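Local coordinates for cysteine desulfurase (Thermococcus onnurineus, PDB 5B87), which probably catalyses the pyridoxal 5'-phosphate-dependent transfer of sulfur from L-cysteine to a sulfur carrier, releasing L-alanine, at residues D125-T130 with A175-V180; E153-D158 with S166-K171; G204-V209 with A227-F232. All coordinates share one frame; numbering follows the deposited sequence.

Interaction 1: D125-T130 with A175-V180; sequences DKIVTT and AKLVAV
Ile127 and Leu177 lie side by side and point the same way from neighbouring parallel strands, with Ile127 CG2 4.1 Å from Leu177 CD2. Val128 and Val178 repeat this on the other face of the sheet, CG2 of Val128 against CG1 of Val178. On that second face Val128 also turns CG1 onto the methyl of Ala175, though the eclipsed first torsion modelled for Val128 makes their closeness doubtful. The axes of strands 126-129 and 177-180, both in the large central sheet of the class-V aminotransferase fold, lie 20° apart. Val128 N donates to Leu177 O (3.0 Å) and Val128 O takes the N-H of Ala179 (2.9 Å), holding Val128 at both amide and carbonyl. Thr129 OG1 stands opposite its backbone N (chi1 -164°), which brings the hydroxyl to Ala179 O at 2.6 Å, tilted 35° from the carbonyl plane. Beyond it, the Thr130 and Val180 side chains cross at about a right angle, CG2 against CG1. At the opposite end Lys176 bends past Asp125, bringing CE within 3.6 Å of Asp125 OD2 while NZ stays 4.8 Å from that oxygen. OD2 instead accepts from Lys122 N, and Lys126 NZ bonds Lys171 O. Cohesion therefore comes from backbone bonds and buried methyls, and the Thr129 hydroxyl takes over at Ala179 O, where Thr130 N, 4.0 Å away, does not bond.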
# COMPACT_ATOMS: atom_id res chain seq x y z
N ASP B 125 6.94 -7.93 -30.32
CA ASP B 125 8.03 -7.95 -29.38
C ASP B 125 7.91 -9.16 -28.49
O ASP B 125 6.90 -9.81 -28.48
CB ASP B 125 8.12 -6.63 -28.62
CG ASP B 125 8.89 -5.59 -29.40
OD1 ASP B 125 9.60 -5.96 -30.32
OD2 ASP B 125 8.80 -4.41 -29.08
N LYS B 126 8.97 -9.48 -27.79
CA LYS B 126 8.98 -10.67 -26.99
C LYS B 126 9.39 -10.55 -25.55
O LYS B 126 10.41 -10.01 -25.23
CB LYS B 126 9.85 -11.68 -27.66
CG LYS B 126 9.99 -12.97 -26.93
CD LYS B 126 11.43 -13.37 -26.89
CE LYS B 126 11.73 -14.46 -27.86
NZ LYS B 126 13.15 -14.45 -28.21
N ILE B 127 8.56 -11.09 -24.68
CA ILE B 127 8.79 -11.11 -23.28
C ILE B 127 9.10 -12.54 -23.01
O ILE B 127 8.39 -13.41 -23.49
CB ILE B 127 7.55 -10.67 -22.49
CG1 ILE B 127 7.29 -9.20 -22.75
CG2 ILE B 127 7.77 -10.80 -20.99
CD1 ILE B 127 5.97 -8.75 -22.18
N VAL B 128 10.17 -12.78 -22.27
CA VAL B 128 10.39 -14.11 -21.74
C VAL B 128 10.44 -14.19 -20.20
O VAL B 128 11.05 -13.35 -19.52
CB VAL B 128 11.56 -14.83 -22.41
CG1 VAL B 128 12.20 -14.01 -23.52
CG2 VAL B 128 12.59 -15.34 -21.41
N THR B 129 9.80 -15.23 -19.70
CA THR B 129 9.74 -15.54 -18.30
C THR B 129 10.02 -17.06 -18.06
O THR B 129 10.38 -17.80 -18.99
CB THR B 129 8.41 -15.05 -17.71
OG1 THR B 129 8.55 -15.04 -16.29
CG2 THR B 129 7.22 -15.95 -18.10
N THR B 130 9.85 -17.49 -16.83
CA THR B 130 10.04 -18.87 -16.51
C THR B 130 8.67 -19.48 -16.46
O THR B 130 7.70 -18.77 -16.37
CB THR B 130 10.82 -19.09 -15.20
OG1 THR B 130 9.94 -19.23 -14.10
CG2 THR B 130 11.74 -17.97 -14.93
N ALA B 175 14.92 -10.91 -27.03
CA ALA B 175 13.93 -10.45 -26.08
C ALA B 175 14.04 -9.00 -25.69
O ALA B 175 15.11 -8.46 -25.51
CB ALA B 175 13.89 -11.34 -24.85
N LYS B 176 12.89 -8.40 -25.58
CA LYS B 176 12.76 -7.04 -25.19
C LYS B 176 12.85 -6.95 -23.67
O LYS B 176 13.45 -6.06 -23.13
CB LYS B 176 11.41 -6.54 -25.68
CG LYS B 176 11.19 -5.06 -25.56
CD LYS B 176 12.19 -4.28 -26.35
CE LYS B 176 11.54 -3.19 -27.16
NZ LYS B 176 12.17 -1.90 -26.83
N LEU B 177 12.25 -7.89 -23.00
CA LEU B 177 12.19 -7.94 -21.53
C LEU B 177 12.22 -9.38 -21.02
O LEU B 177 11.61 -10.27 -21.61
CB LEU B 177 10.91 -7.25 -21.04
CG LEU B 177 10.80 -7.03 -19.53
CD1 LEU B 177 10.09 -5.72 -19.24
CD2 LEU B 177 10.04 -8.15 -18.86
N VAL B 178 12.97 -9.61 -19.96
CA VAL B 178 13.00 -10.89 -19.26
C VAL B 178 12.58 -10.70 -17.79
O VAL B 178 13.09 -9.83 -17.13
CB VAL B 178 14.39 -11.49 -19.34
CG1 VAL B 178 14.42 -12.87 -18.70
CG2 VAL B 178 14.82 -11.58 -20.78
N ALA B 179 11.66 -11.50 -17.31
CA ALA B 179 11.09 -11.36 -15.98
C ALA B 179 11.25 -12.74 -15.34
O ALA B 179 10.75 -13.73 -15.89
CB ALA B 179 9.62 -10.96 -16.05
N VAL B 180 12.00 -12.81 -14.22
CA VAL B 180 12.20 -14.06 -13.53
C VAL B 180 12.19 -13.93 -12.03
O VAL B 180 12.72 -13.01 -11.45
CB VAL B 180 13.52 -14.79 -13.90
CG1 VAL B 180 13.55 -15.14 -15.40
CG2 VAL B 180 14.75 -14.00 -13.49

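Interaction 2: E153-D158 with S166-K171; sequences EFIEGD and SDAEKK
Lys171 reaches from its helix to the end of the edge strand, and its NZ donates to Phe154 O at 3.0 Å, 32° out of that carbonyl's plane. The same ammonium meets the syn lone pair of Asp167 OD2 at 2.8 Å. With CG of Asp167 turned opposite its own backbone N (chi1 -165°), OD2 faces the departing chain and also accepts Glu156 N at 3.1 Å, on its anti side but well out of the carboxylate plane. Two donors thus grip one oxygen. Replacing Asp167 by alanine is likely to leave Glu156 N without its acceptor and the Lys171 ammonium without its salt-bridge partner, free to swing off Phe154 O. Beneath these bonds lies the packed part, where Ile155 CD1 rests 3.8 Å from Ala168 CB; Val128, Leu163 and Leu196 surround the pair. Strand 151-154, helix 165-172 and strand 177-181 form a beta-alpha-beta crossover, and this contact seats its first connection against the helix. Toward solvent the fit slackens. The exposed Glu156 carboxylate stacks over that of Asp167, planes 27° apart, with Glu156 OE1 3.9 Å from Asp167 OD1; Lys171 probably eases this repulsion, helped by a long salt bridge from Lys170 NZ to Asp167 OD1. Glu153 slants across Lys171, OE1 standing 3.9 Å from CD. Phe154, whose CB leaves away from the helix, packs on Leu272 of the second subunit.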
# COMPACT_ATOMS: atom_id res chain seq x y z
N GLU B 153 7.08 -16.00 -24.23
CA GLU B 153 7.75 -17.30 -24.28
C GLU B 153 8.39 -17.70 -22.93
O GLU B 153 8.94 -16.91 -22.21
CB GLU B 153 8.78 -17.30 -25.41
CG GLU B 153 8.10 -17.29 -26.79
CD GLU B 153 9.06 -17.12 -27.97
OE1 GLU B 153 10.20 -17.63 -27.90
OE2 GLU B 153 8.63 -16.49 -28.98
N PHE B 154 8.28 -18.97 -22.62
CA PHE B 154 8.72 -19.48 -21.37
C PHE B 154 9.95 -20.27 -21.58
O PHE B 154 9.94 -21.19 -22.41
CB PHE B 154 7.63 -20.36 -20.80
CG PHE B 154 6.34 -19.65 -20.67
CD1 PHE B 154 6.10 -18.86 -19.55
CD2 PHE B 154 5.41 -19.68 -21.71
CE1 PHE B 154 4.92 -18.18 -19.42
CE2 PHE B 154 4.23 -18.98 -21.60
CZ PHE B 154 3.99 -18.22 -20.46
N ILE B 155 11.01 -19.97 -20.84
CA ILE B 155 12.21 -20.74 -20.96
C ILE B 155 11.85 -22.10 -20.41
O ILE B 155 10.95 -22.21 -19.62
CB ILE B 155 13.50 -20.09 -20.34
CG1 ILE B 155 14.06 -20.85 -19.17
CG2 ILE B 155 13.35 -18.63 -20.00
CD1 ILE B 155 15.17 -21.77 -19.59
N GLU B 156 12.54 -23.11 -20.87
CA GLU B 156 12.31 -24.48 -20.47
C GLU B 156 13.00 -24.95 -19.21
O GLU B 156 14.06 -24.49 -18.88
CB GLU B 156 12.80 -25.39 -21.57
CG GLU B 156 11.74 -26.00 -22.43
CD GLU B 156 12.35 -26.71 -23.60
OE1 GLU B 156 12.00 -26.37 -24.74
OE2 GLU B 156 13.20 -27.57 -23.39
N GLY B 157 12.39 -25.89 -18.53
CA GLY B 157 12.92 -26.50 -17.34
C GLY B 157 12.26 -27.80 -16.96
O GLY B 157 11.22 -28.13 -17.45
N ASP B 158 12.88 -28.54 -16.05
CA ASP B 158 12.35 -29.80 -15.56
C ASP B 158 11.32 -29.61 -14.45
O ASP B 158 10.97 -28.47 -14.07
CB ASP B 158 13.50 -30.74 -15.17
CG ASP B 158 14.24 -30.28 -13.93
OD1 ASP B 158 13.65 -29.61 -13.06
OD2 ASP B 158 15.43 -30.62 -13.82
N SER B 166 20.67 -23.52 -21.52
CA SER B 166 20.93 -23.44 -22.98
C SER B 166 19.73 -22.91 -23.73
O SER B 166 19.88 -22.12 -24.67
CB SER B 166 21.33 -24.80 -23.57
OG SER B 166 22.73 -24.85 -23.57
N ASP B 167 18.56 -23.36 -23.31
CA ASP B 167 17.32 -22.86 -23.83
C ASP B 167 17.08 -21.39 -23.45
O ASP B 167 16.48 -20.63 -24.23
CB ASP B 167 16.17 -23.71 -23.33
CG ASP B 167 14.92 -23.45 -24.11
OD1 ASP B 167 14.92 -23.82 -25.29
OD2 ASP B 167 13.98 -22.85 -23.58
N ALA B 168 17.52 -21.02 -22.24
CA ALA B 168 17.48 -19.63 -21.81
C ALA B 168 18.23 -18.73 -22.78
O ALA B 168 17.75 -17.67 -23.10
CB ALA B 168 18.05 -19.47 -20.39
N GLU B 169 19.40 -19.16 -23.25
CA GLU B 169 20.23 -18.32 -24.15
C GLU B 169 19.57 -18.07 -25.48
O GLU B 169 19.61 -16.95 -25.98
CB GLU B 169 21.59 -18.94 -24.42
CG GLU B 169 22.44 -19.04 -23.19
CD GLU B 169 23.85 -19.46 -23.52
OE1 GLU B 169 24.31 -20.48 -22.98
OE2 GLU B 169 24.49 -18.75 -24.33
N LYS B 170 18.91 -19.10 -26.01
CA LYS B 170 18.11 -18.96 -27.24
C LYS B 170 16.89 -18.09 -27.05
O LYS B 170 16.55 -17.27 -27.94
CB LYS B 170 17.61 -20.31 -27.77
CG LYS B 170 18.67 -21.27 -28.30
CD LYS B 170 18.01 -22.38 -29.11
CE LYS B 170 17.44 -23.49 -28.22
NZ LYS B 170 16.16 -24.11 -28.71
N LYS B 171 16.20 -18.28 -25.93
CA LYS B 171 14.95 -17.50 -25.74
C LYS B 171 15.22 -16.01 -25.50
O LYS B 171 14.46 -15.14 -25.94
CB LYS B 171 14.05 -18.14 -24.69
CG LYS B 171 13.61 -19.54 -25.10
CD LYS B 171 12.10 -19.68 -25.11
CE LYS B 171 11.66 -20.99 -25.74
NZ LYS B 171 11.60 -22.06 -24.74

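Interaction 3: G204-V209 with A227-F232; sequences GAIFVV and ADFLAF
Two parallel strands in the interior of the central seven-stranded sheet meet here, their entry marked by an aspartate that stands in for part of the ladder. Asp228 OD2 accepts Phe207 N at 2.8 Å in a nearly straight bond (169° at the hydrogen). With CG placed beside its own backbone N (chi1 -66°), Asp228 turns the carboxylate onto strand 206-210; its other oxygen, OD1, forms a salt bridge with Arg250. Phe207 O then receives two N-H groups, Asp228 N at 2.8 Å and Phe229 N at 3.2 Å. From there the regular ladder runs on, Val209 N to Phe229 O and Ala231 N to Val209 O. In this fold type I sheet strand 229-233 borders the antiparallel strand 245-249, and helix 106-117 covers one face. On that face Val208 CB sits 4.1 Å from Phe229 CB, and the Ile206 side chain crosses that of Phe229 obliquely. The opposite face carries Val209, whose CB packs on Leu230 CD1 and whose CG2 lies 4.0 Å from Ala227 CB. Strand 229-233 ends at Ser233, which binds pyridoxal 5'-phosphate; the side chain of Ala231 is about 8 Å from the cofactor.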
# COMPACT_ATOMS: atom_id res chain seq x y z
N GLY B 204 20.84 -7.21 -24.51
CA GLY B 204 20.12 -5.94 -24.48
C GLY B 204 18.65 -6.08 -24.11
O GLY B 204 17.82 -5.28 -24.53
N ALA B 205 18.35 -7.03 -23.25
CA ALA B 205 17.00 -7.21 -22.77
C ALA B 205 16.86 -6.65 -21.37
O ALA B 205 17.77 -6.78 -20.57
CB ALA B 205 16.68 -8.68 -22.74
N ILE B 206 15.73 -6.04 -21.07
CA ILE B 206 15.54 -5.53 -19.73
C ILE B 206 15.27 -6.72 -18.81
O ILE B 206 14.53 -7.61 -19.14
CB ILE B 206 14.59 -4.33 -19.60
CG1 ILE B 206 13.26 -4.72 -19.03
CG2 ILE B 206 14.38 -3.62 -20.91
CD1 ILE B 206 12.75 -3.68 -18.10
N PHE B 207 15.91 -6.69 -17.65
CA PHE B 207 15.84 -7.75 -16.68
C PHE B 207 15.13 -7.37 -15.39
O PHE B 207 15.55 -6.51 -14.70
CB PHE B 207 17.26 -8.20 -16.44
CG PHE B 207 17.38 -9.51 -15.76
CD1 PHE B 207 16.75 -10.63 -16.23
CD2 PHE B 207 18.17 -9.63 -14.65
CE1 PHE B 207 16.90 -11.82 -15.59
CE2 PHE B 207 18.31 -10.81 -14.00
CZ PHE B 207 17.68 -11.91 -14.48
N VAL B 208 14.04 -8.04 -15.11
CA VAL B 208 13.27 -7.84 -13.95
C VAL B 208 13.30 -9.12 -13.11
O VAL B 208 13.06 -10.23 -13.63
CB VAL B 208 11.84 -7.27 -14.19
CG1 VAL B 208 11.52 -6.96 -15.63
CG2 VAL B 208 10.73 -8.00 -13.47
N VAL B 209 13.53 -8.93 -11.82
CA VAL B 209 13.62 -10.01 -10.84
C VAL B 209 12.53 -9.92 -9.77
O VAL B 209 12.30 -8.84 -9.15
CB VAL B 209 15.00 -10.01 -10.16
CG1 VAL B 209 15.16 -11.25 -9.30
CG2 VAL B 209 16.09 -9.96 -11.22
N ALA B 227 20.15 -6.62 -12.36
CA ALA B 227 18.76 -6.23 -12.42
C ALA B 227 18.49 -4.82 -12.90
O ALA B 227 19.19 -3.92 -12.56
CB ALA B 227 18.12 -6.46 -11.08
N ASP B 228 17.44 -4.65 -13.69
CA ASP B 228 17.00 -3.34 -14.17
C ASP B 228 15.86 -2.94 -13.25
O ASP B 228 15.74 -1.82 -12.86
CB ASP B 228 16.59 -3.39 -15.61
CG ASP B 228 17.74 -3.68 -16.49
OD1 ASP B 228 18.78 -3.08 -16.28
OD2 ASP B 228 17.62 -4.54 -17.35
N PHE B 229 15.05 -3.91 -12.90
CA PHE B 229 14.03 -3.74 -11.90
C PHE B 229 14.05 -4.97 -11.01
O PHE B 229 14.43 -6.04 -11.45
CB PHE B 229 12.62 -3.59 -12.51
CG PHE B 229 12.48 -2.47 -13.49
CD1 PHE B 229 13.01 -2.57 -14.78
CD2 PHE B 229 11.73 -1.35 -13.16
CE1 PHE B 229 12.86 -1.53 -15.69
CE2 PHE B 229 11.55 -0.32 -14.07
CZ PHE B 229 12.13 -0.40 -15.33
N LEU B 230 13.63 -4.80 -9.78
CA LEU B 230 13.55 -5.86 -8.80
C LEU B 230 12.45 -5.55 -7.82
O LEU B 230 12.28 -4.43 -7.45
CB LEU B 230 14.88 -6.05 -8.09
CG LEU B 230 14.99 -7.20 -7.11
CD1 LEU B 230 16.40 -7.74 -7.06
CD2 LEU B 230 14.52 -6.82 -5.72
N ALA B 231 11.70 -6.55 -7.42
CA ALA B 231 10.61 -6.37 -6.49
C ALA B 231 10.57 -7.34 -5.34
O ALA B 231 10.83 -8.49 -5.52
CB ALA B 231 9.30 -6.43 -7.22
N PHE B 232 10.23 -6.85 -4.16
CA PHE B 232 10.02 -7.76 -3.02
C PHE B 232 9.03 -7.19 -2.02
O PHE B 232 8.63 -6.00 -2.09
CB PHE B 232 11.37 -8.15 -2.38
CG PHE B 232 12.00 -7.07 -1.51
CD1 PHE B 232 11.61 -6.89 -0.19
CD2 PHE B 232 13.02 -6.26 -2.01
CE1 PHE B 232 12.22 -5.91 0.61
CE2 PHE B 232 13.63 -5.29 -1.22
CZ PHE B 232 13.23 -5.10 0.08

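How the interactions relate
Interactions 1 and 3 are buried rungs of one sheet, joined where strand 177-181 bonds strand 206-210, as in Val178 N to Ile206 O (2.7 Å). Interaction 2 lies at the sheet's margin, partly open to solvent, and pairs the end of edge strand 151-154 with a helix. It is nested in the chain loop that interaction 1 closes and touches it through Thr129 O and Ile155 N, while it stays about 8 Å from interaction 3 at the nearest atoms. Chemistry follows place: inside, backbone ladders with largely apolar faces and one buried aspartate paired to an arginine; at the margin, lysines and carboxylates. Thr129, Asp167 and Asp228 each lend a side-chain oxygen to a backbone partner.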